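Local coordinates for protein putative adenosine kinase (Schistosoma mansoni, PDB 3VAS) that probably phosphorylates adenosine to AMP at the expense of ATP, as a ribokinase-type nucleoside kinase of the pfkB family, at residues K89-I94 and L358-Y364; A262-D267 and T292-E298; M45-L51 and H63-E69. One frame throughout, in Å; residues are numbered along the deposited sequence.

Interaction 1: residues K89-I94 and L358-Y364; sequences KMIQWI and LGSRDSY
L358 lies against one face of the W93 indole, its CD2 over the six-membered ring, 4.0 Å from the ring centroid, in a CH-pi contact. The branched leucine serves two neighbours at once: CD1 packs on W93 CB, while CD2 also meets M90 CG at 3.9 Å. Next along the chain, G359 offers its carbonyl to the indole. W93 NE1 gives a hydrogen bond of 3.0 Å to G359 O, the donor approaching nearly along the C=O axis although the bond is bent at the N-H (137°), so the one polar side-chain atom of a buried tryptophan is satisfied by backbone. R361 then closes the other face of the indole. With CG anti to the backbone N (chi1 -178°) and a bend at chi2, its aliphatic part crosses the ring and places CD 3.7 Å from the six-ring centroid. Beyond the ring the guanidinium reaches the helix backbone: NE donates to W93 O at 3.0 Å, and NH2 donates to I94 O at 2.8 Å, in the carbonyl plane and on a lone pair. Arginine suits this place because one chain supplies both an apolar lid and two N-H groups directed at neighbouring carbonyls. Y364 ends the segment as a T-shaped partner: the edge of W93 points at its face, with centroids 4.9 Å apart and planes at 73°. Its far end nears M90 CE and I94 CD1. The loop following helix 336-351 thus wraps the indole of helix 83-95, while Y349 and A346 of helix 336-351 and A321, A324 and A328 of helix 318-330 pack beside the same residues.

Interaction 2: residues A262-D267 and T292-E298; sequences ARYIAD and TDSSDSE
R263 reaches from helix 257-267 into the turn that follows strand 287-293, and its NH2 donates a hydrogen bond of 2.8 Å to T292 OG1, which lies 32° out of the guanidinium plane. The backbone oxygen D296 O is equally close to NH2, and water 1 accepts from NH2 and passes a hydrogen bond on to S297 O. Alongside this polar group A266 CB rests on T292 CG2 at 3.9 Å, and the backbones draw nearest at A266 and S294, with A266 O 3.1 Å from S294 CB; small residues are consistent with so close an approach. The second shell fixes the pieces. The arginine folds back through bends at chi2 and chi3 (57° and 46°), and NH1 forms a salt bridge of 3.1 Å with D267 OD1, one helical turn on. T292 OG1 in turn donates to E298 O, so threonine relays between the guanidinium and the returning chain. D293 OD1 accepts from S295 N and D296 OD2 from E298 N. Farther out, D296 OD1 binds H300, and S294 OG is held by the backbone of R276 and R278. Two Asx turns, the first within a type I beta turn from D293 to D296, shape this strand-to-strand connection, a beta hairpin with the helix packed against its turn end.

Interaction 3: residues M45-L51 and H63-E69; sequences MYRKYNL and HMTIYDE
Y49 OH stands between T65 and E69, and both of its hydrogen bonds across the contact are short: T65 OG1 donates to Y49 OH at 2.7 Å, and Y49 OH donates to E69 OE1 at 2.6 Å. The phenol therefore acts as acceptor and donor together, and T65 OG1 and E69 OE1 both lie in the ring plane at its edge. E69 OE1 is met nearly along its C-O axis. The same carboxylate has a second partner, since K48 NZ forms a salt bridge with E69 OE2 at 2.9 Å, on the syn side but tilted 29° from the carboxylate plane, and a weak hydrogen bond to OE1. An extended lysine chain, CG anti to the backbone N (chi1 179°), spans the gap. Under these bonds lies an apolar layer: I66 CB sits over one face of the Y49 ring, 4.0 Å from its centroid, and M45 CE packs on I66 CG1 at 3.6 Å. M45 SD passes beside the E69 carboxylate. At the other end, water 2 donates to Y49 O at 3.0 Å and is hydrogen-bonded to H63 NE2, in the imidazole plane; H63 ND1 is taken up by E60 N. A Schellman motif closes the helix, with N50, of positive phi, as its C-prime residue. With a lysine and a tyrosine hydroxyl sharing one glutamate, the carboxylate probably stays ionised; polar bonds hold the ring edge, while I66 covers one face and the aliphatic start of K48 the other.

In the fold
From the N terminus, interaction 3 comes first: it closes a short loop that contains strand 55-58, bringing helices 44-48 and 65-70 together beside strands 138-145 and 150-157. Interaction 1 opens only after that loop has closed, and its long loop, from helix 83-95 to the segment after helix 336-351, encloses most of the remaining chain, with 263 residues between its two segments. Interaction 2 falls wholly within that span and closes a small loop of its own, tying helix 257-267 to the hairpin strand 287-293. None of the three touch: interactions 1 and 2 are about 18 Å apart at nearest atoms, as are 1 and 3, so they lie in separate regions of the fold.

Interaction 1: residues K89-I94 and L358-Y364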
loop_
_atom_site.group_PDB
_atom_site.type_symbol
_atom_site.label_atom_id
_atom_site.label_comp_id
_atom_site.label_asym_id
_atom_site.label_seq_id
_atom_site.Cartn_x
_atom_site.Cartn_y
_atom_site.Cartn_z
ATOM N N LYS A 89 -1.151 9.064 -3.743
ATOM C CA LYS A 89 -0.593 10.158 -4.524
ATOM C C LYS A 89 -0.541 9.820 -6.014
ATOM O O LYS A 89 -0.618 10.710 -6.858
ATOM C CB LYS A 89 0.769 10.612 -3.986
ATOM C CG LYS A 89 1.934 9.676 -4.243
ATOM C CD LYS A 89 3.182 10.193 -3.517
ATOM C CE LYS A 89 4.439 9.466 -3.969
ATOM N NZ LYS A 89 5.655 9.980 -3.277
ATOM N N MET A 90 -0.434 8.538 -6.348
ATOM C CA MET A 90 -0.484 8.159 -7.757
ATOM C C MET A 90 -1.915 8.224 -8.294
ATOM O O MET A 90 -2.122 8.588 -9.451
ATOM C CB MET A 90 0.138 6.787 -8.023
ATOM C CG MET A 90 0.227 6.460 -9.515
ATOM S SD MET A 90 1.164 4.960 -9.876
ATOM C CE MET A 90 1.309 5.051 -11.663
ATOM N N ILE A 91 -2.897 7.882 -7.462
ATOM C CA ILE A 91 -4.296 8.081 -7.846
ATOM C C ILE A 91 -4.500 9.553 -8.203
ATOM O O ILE A 91 -5.117 9.885 -9.213
ATOM C CB ILE A 91 -5.269 7.713 -6.713
ATOM C CG1 ILE A 91 -5.214 6.215 -6.415
ATOM C CG2 ILE A 91 -6.698 8.121 -7.074
ATOM C CD1 ILE A 91 -6.118 5.792 -5.274
ATOM N N GLN A 92 -3.949 10.427 -7.366
ATOM C CA GLN A 92 -4.009 11.866 -7.581
ATOM C C GLN A 92 -3.299 12.276 -8.876
ATOM O O GLN A 92 -3.807 13.093 -9.644
ATOM C CB GLN A 92 -3.401 12.593 -6.373
ATOM C CG GLN A 92 -3.246 14.102 -6.553
ATOM C CD GLN A 92 -4.579 14.822 -6.633
ATOM O OE1 GLN A 92 -5.431 14.674 -5.754
ATOM N NE2 GLN A 92 -4.768 15.605 -7.694
ATOM N N TRP A 93 -2.128 11.697 -9.109
ATOM C CA TRP A 93 -1.326 11.979 -10.298
ATOM C C TRP A 93 -2.039 11.514 -11.575
ATOM O O TRP A 93 -2.083 12.232 -12.580
ATOM C CB TRP A 93 0.020 11.275 -10.136
ATOM C CG TRP A 93 1.041 11.482 -11.216
ATOM C CD1 TRP A 93 1.878 12.555 -11.368
ATOM C CD2 TRP A 93 1.386 10.555 -12.252
ATOM N NE1 TRP A 93 2.703 12.358 -12.453
ATOM C CE2 TRP A 93 2.421 11.137 -13.009
ATOM C CE3 TRP A 93 0.911 9.291 -12.618
ATOM C CZ2 TRP A 93 2.988 10.499 -14.110
ATOM C CZ3 TRP A 93 1.476 8.658 -13.711
ATOM C CH2 TRP A 93 2.502 9.263 -14.445
ATOM N N ILE A 94 -2.602 10.311 -11.527
ATOM C CA ILE A 94 -3.350 9.775 -12.655
ATOM C C ILE A 94 -4.555 10.645 -13.004
ATOM O O ILE A 94 -4.721 11.057 -14.151
ATOM C CB ILE A 94 -3.818 8.333 -12.384
ATOM C CG1 ILE A 94 -2.609 7.394 -12.344
ATOM C CG2 ILE A 94 -4.826 7.885 -13.449
ATOM C CD1 ILE A 94 -2.940 5.973 -11.965
ATOM N N LEU A 358 7.283 9.353 -9.632
ATOM C CA LEU A 358 6.282 9.807 -10.602
ATOM C C LEU A 358 6.821 10.995 -11.395
ATOM O O LEU A 358 7.000 12.079 -10.845
ATOM C CB LEU A 358 4.988 10.213 -9.890
ATOM C CG LEU A 358 4.193 9.119 -9.171
ATOM C CD1 LEU A 358 3.057 9.727 -8.358
ATOM C CD2 LEU A 358 3.661 8.114 -10.180
ATOM N N GLY A 359 7.081 10.790 -12.681
ATOM C CA GLY A 359 7.622 11.840 -13.533
ATOM C C GLY A 359 6.555 12.771 -14.084
ATOM O O GLY A 359 5.484 12.914 -13.495
ATOM N N SER A 360 6.837 13.412 -15.216
ATOM C CA SER A 360 5.857 14.325 -15.791
ATOM C C SER A 360 4.666 13.536 -16.320
ATOM O O SER A 360 4.821 12.507 -16.981
ATOM C CB SER A 360 6.461 15.236 -16.871
ATOM O OG SER A 360 6.912 14.498 -17.989
ATOM N N ARG A 361 3.478 14.031 -16.000
ATOM C CA ARG A 361 2.235 13.327 -16.271
ATOM C C ARG A 361 2.007 13.101 -17.770
ATOM O O ARG A 361 1.377 12.117 -18.170
ATOM C CB ARG A 361 1.073 14.095 -15.640
ATOM C CG ARG A 361 -0.280 13.452 -15.813
ATOM C CD ARG A 361 -0.279 12.004 -15.369
ATOM N NE ARG A 361 -1.626 11.449 -15.452
ATOM C CZ ARG A 361 -2.188 11.024 -16.579
ATOM N NH1 ARG A 361 -1.512 11.078 -17.723
ATOM N NH2 ARG A 361 -3.424 10.547 -16.560
ATOM N N ASP A 362 2.542 14.006 -18.588
ATOM C CA ASP A 362 2.440 13.912 -20.044
ATOM C C ASP A 362 3.119 12.675 -20.620
ATOM O O ASP A 362 2.745 12.202 -21.691
ATOM C CB ASP A 362 3.046 15.151 -20.705
ATOM C CG ASP A 362 2.124 16.345 -20.658
ATOM O OD1 ASP A 362 2.624 17.485 -20.765
ATOM O OD2 ASP A 362 0.900 16.139 -20.517
ATOM N N SER A 363 4.123 12.163 -19.918
ATOM C CA SER A 363 4.900 11.034 -20.419
ATOM C C SER A 363 4.375 9.692 -19.929
ATOM O O SER A 363 5.037 8.670 -20.083
ATOM C CB SER A 363 6.372 11.188 -20.037
ATOM O OG SER A 363 6.954 12.280 -20.726
ATOM N N TYR A 364 3.185 9.699 -19.338
ATOM C CA TYR A 364 2.566 8.475 -18.843
ATOM C C TYR A 364 2.087 7.618 -20.015
ATOM O O TYR A 364 1.940 6.404 -19.884
ATOM C CB TYR A 364 1.396 8.823 -17.916
ATOM C CG TYR A 364 0.780 7.646 -17.180
ATOM C CD1 TYR A 364 1.579 6.672 -16.590
ATOM C CD2 TYR A 364 -0.602 7.527 -17.048
ATOM C CE1 TYR A 364 1.022 5.608 -15.909
ATOM C CE2 TYR A 364 -1.169 6.462 -16.365
ATOM C CZ TYR A 364 -0.350 5.506 -15.796
ATOM O OH TYR A 364 -0.900 4.445 -15.110
#

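Interaction 2: residues A262-D267 and T292-E298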
loop_
_atom_site.group_PDB
_atom_site.type_symbol
_atom_site.label_atom_id
_atom_site.label_comp_id
_atom_site.label_asym_id
_atom_site.label_seq_id
_atom_site.Cartn_x
_atom_site.Cartn_y
_atom_site.Cartn_z
ATOM N N ALA A 262 -8.517 -16.539 -2.225
ATOM C CA ALA A 262 -9.305 -15.554 -2.961
ATOM C C ALA A 262 -10.793 -15.769 -2.709
ATOM O O ALA A 262 -11.532 -14.820 -2.451
ATOM C CB ALA A 262 -8.992 -15.628 -4.451
ATOM N N ARG A 263 -11.215 -17.028 -2.773
ATOM C CA ARG A 263 -12.596 -17.416 -2.506
ATOM C C ARG A 263 -12.984 -17.112 -1.057
ATOM O O ARG A 263 -14.045 -16.543 -0.790
ATOM C CB ARG A 263 -12.777 -18.907 -2.820
ATOM C CG ARG A 263 -14.105 -19.531 -2.395
ATOM C CD ARG A 263 -15.302 -18.815 -3.001
ATOM N NE ARG A 263 -15.136 -18.537 -4.420
ATOM C CZ ARG A 263 -15.559 -17.426 -5.015
ATOM N NH1 ARG A 263 -16.173 -16.483 -4.312
ATOM N NH2 ARG A 263 -15.362 -17.257 -6.315
ATOM N N TYR A 264 -12.111 -17.486 -0.130
ATOM C CA TYR A 264 -12.369 -17.291 1.292
ATOM C C TYR A 264 -12.535 -15.815 1.652
ATOM O O TYR A 264 -13.477 -15.443 2.351
ATOM C CB TYR A 264 -11.247 -17.918 2.122
ATOM C CG TYR A 264 -11.478 -17.878 3.615
ATOM C CD1 TYR A 264 -12.080 -18.948 4.272
ATOM C CD2 TYR A 264 -11.080 -16.780 4.370
ATOM C CE1 TYR A 264 -12.282 -18.920 5.645
ATOM C CE2 TYR A 264 -11.281 -16.742 5.737
ATOM C CZ TYR A 264 -11.879 -17.815 6.371
ATOM O OH TYR A 264 -12.079 -17.777 7.731
ATOM N N ILE A 265 -11.615 -14.980 1.179
ATOM C CA ILE A 265 -11.658 -13.549 1.467
ATOM C C ILE A 265 -12.899 -12.893 0.862
ATOM O O ILE A 265 -13.544 -12.056 1.493
ATOM C CB ILE A 265 -10.384 -12.834 0.969
ATOM C CG1 ILE A 265 -9.169 -13.296 1.778
ATOM C CG2 ILE A 265 -10.539 -11.316 1.060
ATOM C CD1 ILE A 265 -7.888 -12.552 1.431
ATOM N N ALA A 266 -13.232 -13.287 -0.360
ATOM C CA ALA A 266 -14.409 -12.765 -1.046
ATOM C C ALA A 266 -15.703 -13.102 -0.309
ATOM O O ALA A 266 -16.653 -12.318 -0.320
ATOM C CB ALA A 266 -14.466 -13.298 -2.476
ATOM N N ASP A 267 -15.734 -14.267 0.331
ATOM C CA ASP A 267 -16.965 -14.764 0.942
ATOM C C ASP A 267 -17.132 -14.429 2.422
ATOM O O ASP A 267 -18.182 -14.707 2.997
ATOM C CB ASP A 267 -17.099 -16.279 0.744
ATOM C CG ASP A 267 -17.317 -16.661 -0.703
ATOM O OD1 ASP A 267 -17.495 -15.757 -1.549
ATOM O OD2 ASP A 267 -17.327 -17.874 -0.991
ATOM N N THR A 292 -12.003 -12.307 -8.286
ATOM C CA THR A 292 -13.345 -12.843 -8.115
ATOM C C THR A 292 -14.093 -11.861 -7.236
ATOM O O THR A 292 -13.511 -10.892 -6.745
ATOM C CB THR A 292 -13.330 -14.231 -7.425
ATOM O OG1 THR A 292 -14.650 -14.809 -7.443
ATOM C CG2 THR A 292 -12.842 -14.105 -5.984
ATOM N N ASP A 293 -15.385 -12.100 -7.047
ATOM C CA ASP A 293 -16.151 -11.365 -6.053
ATOM C C ASP A 293 -17.158 -12.297 -5.388
ATOM O O ASP A 293 -17.366 -13.419 -5.850
ATOM C CB ASP A 293 -16.835 -10.141 -6.666
ATOM C CG ASP A 293 -17.747 -10.500 -7.810
ATOM O OD1 ASP A 293 -18.923 -10.829 -7.547
ATOM O OD2 ASP A 293 -17.283 -10.457 -8.971
ATOM N N SER A 294 -17.773 -11.836 -4.304
ATOM C CA SER A 294 -18.651 -12.685 -3.500
ATOM C C SER A 294 -19.868 -13.234 -4.250
ATOM O O SER A 294 -20.446 -14.238 -3.839
ATOM C CB SER A 294 -19.088 -11.961 -2.219
ATOM O OG SER A 294 -19.366 -10.594 -2.459
ATOM N N SER A 295 -20.242 -12.579 -5.349
ATOM C CA SER A 295 -21.373 -13.011 -6.170
ATOM C C SER A 295 -20.940 -13.958 -7.283
ATOM O O SER A 295 -21.771 -14.479 -8.025
ATOM C CB SER A 295 -22.066 -11.801 -6.797
ATOM O OG SER A 295 -22.581 -10.936 -5.802
ATOM N N ASP A 296 -19.634 -14.168 -7.400
ATOM C CA ASP A 296 -19.085 -14.946 -8.497
ATOM C C ASP A 296 -18.630 -16.309 -7.998
ATOM O O ASP A 296 -17.877 -16.402 -7.032
ATOM C CB ASP A 296 -17.907 -14.194 -9.122
ATOM C CG ASP A 296 -17.621 -14.632 -10.545
ATOM O OD1 ASP A 296 -17.151 -13.789 -11.339
ATOM O OD2 ASP A 296 -17.868 -15.812 -10.873
ATOM N N SER A 297 -19.094 -17.367 -8.654
ATOM C CA SER A 297 -18.710 -18.726 -8.279
ATOM C C SER A 297 -17.305 -19.052 -8.776
ATOM O O SER A 297 -16.637 -19.938 -8.244
ATOM C CB SER A 297 -19.709 -19.746 -8.834
ATOM O OG SER A 297 -19.554 -19.911 -10.238
ATOM N N GLU A 298 -16.856 -18.322 -9.792
ATOM C CA GLU A 298 -15.594 -18.632 -10.452
ATOM C C GLU A 298 -14.461 -17.654 -10.138
ATOM O O GLU A 298 -14.685 -16.495 -9.772
ATOM C CB GLU A 298 -15.794 -18.711 -11.963
ATOM C CG GLU A 298 -16.664 -19.871 -12.411
ATOM C CD GLU A 298 -16.943 -19.839 -13.903
ATOM O OE1 GLU A 298 -17.143 -18.732 -14.451
ATOM O OE2 GLU A 298 -16.958 -20.921 -14.527
HETATM O O HOH W 1 -14.447 -19.875 -6.845
#

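Interaction 3: residues M45-L51 and H63-E69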
loop_
_atom_site.group_PDB
_atom_site.type_symbol
_atom_site.label_atom_id
_atom_site.label_comp_id
_atom_site.label_asym_id
_atom_site.label_seq_id
_atom_site.Cartn_x
_atom_site.Cartn_y
_atom_site.Cartn_z
ATOM N N MET A 45 24.883 -8.876 3.336
ATOM C CA MET A 45 23.844 -8.146 4.062
ATOM C C MET A 45 22.596 -8.986 4.305
ATOM O O MET A 45 21.978 -8.895 5.367
ATOM C CB MET A 45 23.463 -6.867 3.311
ATOM C CG MET A 45 24.576 -5.840 3.215
ATOM S SD MET A 45 24.811 -4.942 4.756
ATOM C CE MET A 45 23.227 -4.137 4.912
ATOM N N TYR A 46 22.232 -9.802 3.321
ATOM C CA TYR A 46 21.020 -10.615 3.414
ATOM C C TYR A 46 21.184 -11.754 4.413
ATOM O O TYR A 46 20.234 -12.115 5.106
ATOM C CB TYR A 46 20.606 -11.131 2.028
ATOM C CG TYR A 46 20.394 -10.004 1.048
ATOM C CD1 TYR A 46 19.152 -9.387 0.925
ATOM C CD2 TYR A 46 21.445 -9.523 0.273
ATOM C CE1 TYR A 46 18.960 -8.335 0.041
ATOM C CE2 TYR A 46 21.260 -8.473 -0.613
ATOM C CZ TYR A 46 20.017 -7.886 -0.722
ATOM O OH TYR A 46 19.835 -6.841 -1.597
ATOM N N ARG A 47 22.392 -12.308 4.494
ATOM C CA ARG A 47 22.692 -13.341 5.485
ATOM C C ARG A 47 22.833 -12.716 6.871
ATOM O O ARG A 47 22.257 -13.197 7.848
ATOM C CB ARG A 47 23.972 -14.103 5.115
ATOM C CG ARG A 47 24.042 -14.556 3.658
ATOM C CD ARG A 47 25.179 -15.551 3.422
ATOM N NE ARG A 47 26.467 -15.067 3.921
ATOM C CZ ARG A 47 27.375 -14.432 3.181
ATOM N NH1 ARG A 47 27.146 -14.195 1.894
ATOM N NH2 ARG A 47 28.516 -14.033 3.733
ATOM N N LYS A 48 23.601 -11.632 6.937
ATOM C CA LYS A 48 23.846 -10.907 8.178
ATOM C C LYS A 48 22.556 -10.519 8.905
ATOM O O LYS A 48 22.454 -10.668 10.123
ATOM C CB LYS A 48 24.690 -9.663 7.888
ATOM C CG LYS A 48 25.002 -8.795 9.099
ATOM C CD LYS A 48 26.023 -7.727 8.728
ATOM C CE LYS A 48 26.332 -6.810 9.892
ATOM N NZ LYS A 48 27.404 -5.843 9.537
ATOM N N TYR A 49 21.569 -10.038 8.156
ATOM C CA TYR A 49 20.316 -9.589 8.761
ATOM C C TYR A 49 19.160 -10.566 8.562
ATOM O O TYR A 49 18.010 -10.235 8.863
ATOM C CB TYR A 49 19.931 -8.200 8.244
ATOM C CG TYR A 49 20.905 -7.129 8.662
ATOM C CD1 TYR A 49 21.894 -6.677 7.795
ATOM C CD2 TYR A 49 20.853 -6.586 9.935
ATOM C CE1 TYR A 49 22.789 -5.705 8.185
ATOM C CE2 TYR A 49 21.741 -5.618 10.333
ATOM C CZ TYR A 49 22.704 -5.181 9.460
ATOM O OH TYR A 49 23.584 -4.216 9.872
ATOM N N ASN A 50 19.476 -11.761 8.065
ATOM C CA ASN A 50 18.475 -12.795 7.803
ATOM C C ASN A 50 17.292 -12.284 6.977
ATOM O O ASN A 50 16.136 -12.471 7.353
ATOM C CB ASN A 50 17.980 -13.410 9.114
ATOM C CG ASN A 50 17.355 -14.779 8.915
ATOM O OD1 ASN A 50 17.622 -15.459 7.923
ATOM N ND2 ASN A 50 16.517 -15.191 9.861
ATOM N N LEU A 51 17.591 -11.635 5.856
ATOM C CA LEU A 51 16.559 -11.036 5.013
ATOM C C LEU A 51 16.178 -11.953 3.855
ATOM O O LEU A 51 16.998 -12.738 3.377
ATOM C CB LEU A 51 17.027 -9.683 4.477
ATOM C CG LEU A 51 17.465 -8.683 5.550
ATOM C CD1 LEU A 51 17.907 -7.377 4.920
ATOM C CD2 LEU A 51 16.347 -8.448 6.556
ATOM N N HIS A 63 18.383 -5.583 13.915
ATOM C CA HIS A 63 18.390 -4.962 12.587
ATOM C C HIS A 63 18.969 -3.553 12.590
ATOM O O HIS A 63 19.330 -3.038 11.540
ATOM C CB HIS A 63 16.974 -4.892 12.012
ATOM C CG HIS A 63 16.356 -6.231 11.753
ATOM N ND1 HIS A 63 15.295 -6.715 12.487
ATOM C CD2 HIS A 63 16.646 -7.185 10.838
ATOM C CE1 HIS A 63 14.961 -7.912 12.037
ATOM N NE2 HIS A 63 15.766 -8.218 11.037
ATOM N N MET A 64 19.056 -2.937 13.768
ATOM C CA MET A 64 19.281 -1.494 13.864
ATOM C C MET A 64 20.566 -0.977 13.229
ATOM O O MET A 64 20.607 0.160 12.765
ATOM C CB MET A 64 19.169 -1.010 15.312
ATOM C CG MET A 64 17.756 -1.069 15.866
ATOM S SD MET A 64 16.539 -0.243 14.810
ATOM C CE MET A 64 15.027 -0.676 15.673
ATOM N N THR A 65 21.604 -1.804 13.189
ATOM C CA THR A 65 22.881 -1.364 12.621
ATOM C C THR A 65 22.816 -1.147 11.113
ATOM O O THR A 65 23.688 -0.488 10.547
ATOM C CB THR A 65 24.024 -2.349 12.932
ATOM O OG1 THR A 65 23.639 -3.669 12.529
ATOM C CG2 THR A 65 24.353 -2.342 14.427
ATOM N N ILE A 66 21.781 -1.689 10.470
ATOM C CA ILE A 66 21.661 -1.624 9.013
ATOM C C ILE A 66 21.614 -0.182 8.499
ATOM O O ILE A 66 22.158 0.121 7.435
ATOM C CB ILE A 66 20.448 -2.445 8.478
ATOM C CG1 ILE A 66 20.641 -2.786 7.006
ATOM C CG2 ILE A 66 19.122 -1.707 8.687
ATOM C CD1 ILE A 66 19.497 -3.581 6.411
ATOM N N TYR A 67 21.001 0.710 9.268
ATOM C CA TYR A 67 20.841 2.095 8.832
ATOM C C TYR A 67 22.163 2.859 8.821
ATOM O O TYR A 67 22.441 3.611 7.890
ATOM C CB TYR A 67 19.769 2.805 9.666
ATOM C CG TYR A 67 18.449 2.074 9.611
ATOM C CD1 TYR A 67 17.658 2.115 8.465
ATOM C CD2 TYR A 67 18.006 1.321 10.684
ATOM C CE1 TYR A 67 16.456 1.433 8.400
ATOM C CE2 TYR A 67 16.806 0.634 10.629
ATOM C CZ TYR A 67 16.038 0.691 9.488
ATOM O OH TYR A 67 14.847 0.006 9.441
ATOM N N ASP A 68 22.983 2.656 9.846
ATOM C CA ASP A 68 24.324 3.229 9.858
ATOM C C ASP A 68 25.178 2.558 8.793
ATOM O O ASP A 68 26.014 3.200 8.156
ATOM C CB ASP A 68 24.981 3.058 11.228
ATOM C CG ASP A 68 24.397 3.983 12.280
ATOM O OD1 ASP A 68 23.994 5.111 11.925
ATOM O OD2 ASP A 68 24.344 3.580 13.463
ATOM N N GLU A 69 24.951 1.262 8.597
ATOM C CA GLU A 69 25.756 0.477 7.672
ATOM C C GLU A 69 25.567 0.889 6.209
ATOM O O GLU A 69 26.546 1.114 5.497
ATOM C CB GLU A 69 25.486 -1.020 7.846
ATOM C CG GLU A 69 26.451 -1.902 7.070
ATOM C CD GLU A 69 26.460 -3.342 7.554
ATOM O OE1 GLU A 69 25.496 -3.756 8.234
ATOM O OE2 GLU A 69 27.436 -4.061 7.253
HETATM O O HOH W 2 15.218 -10.653 9.806
#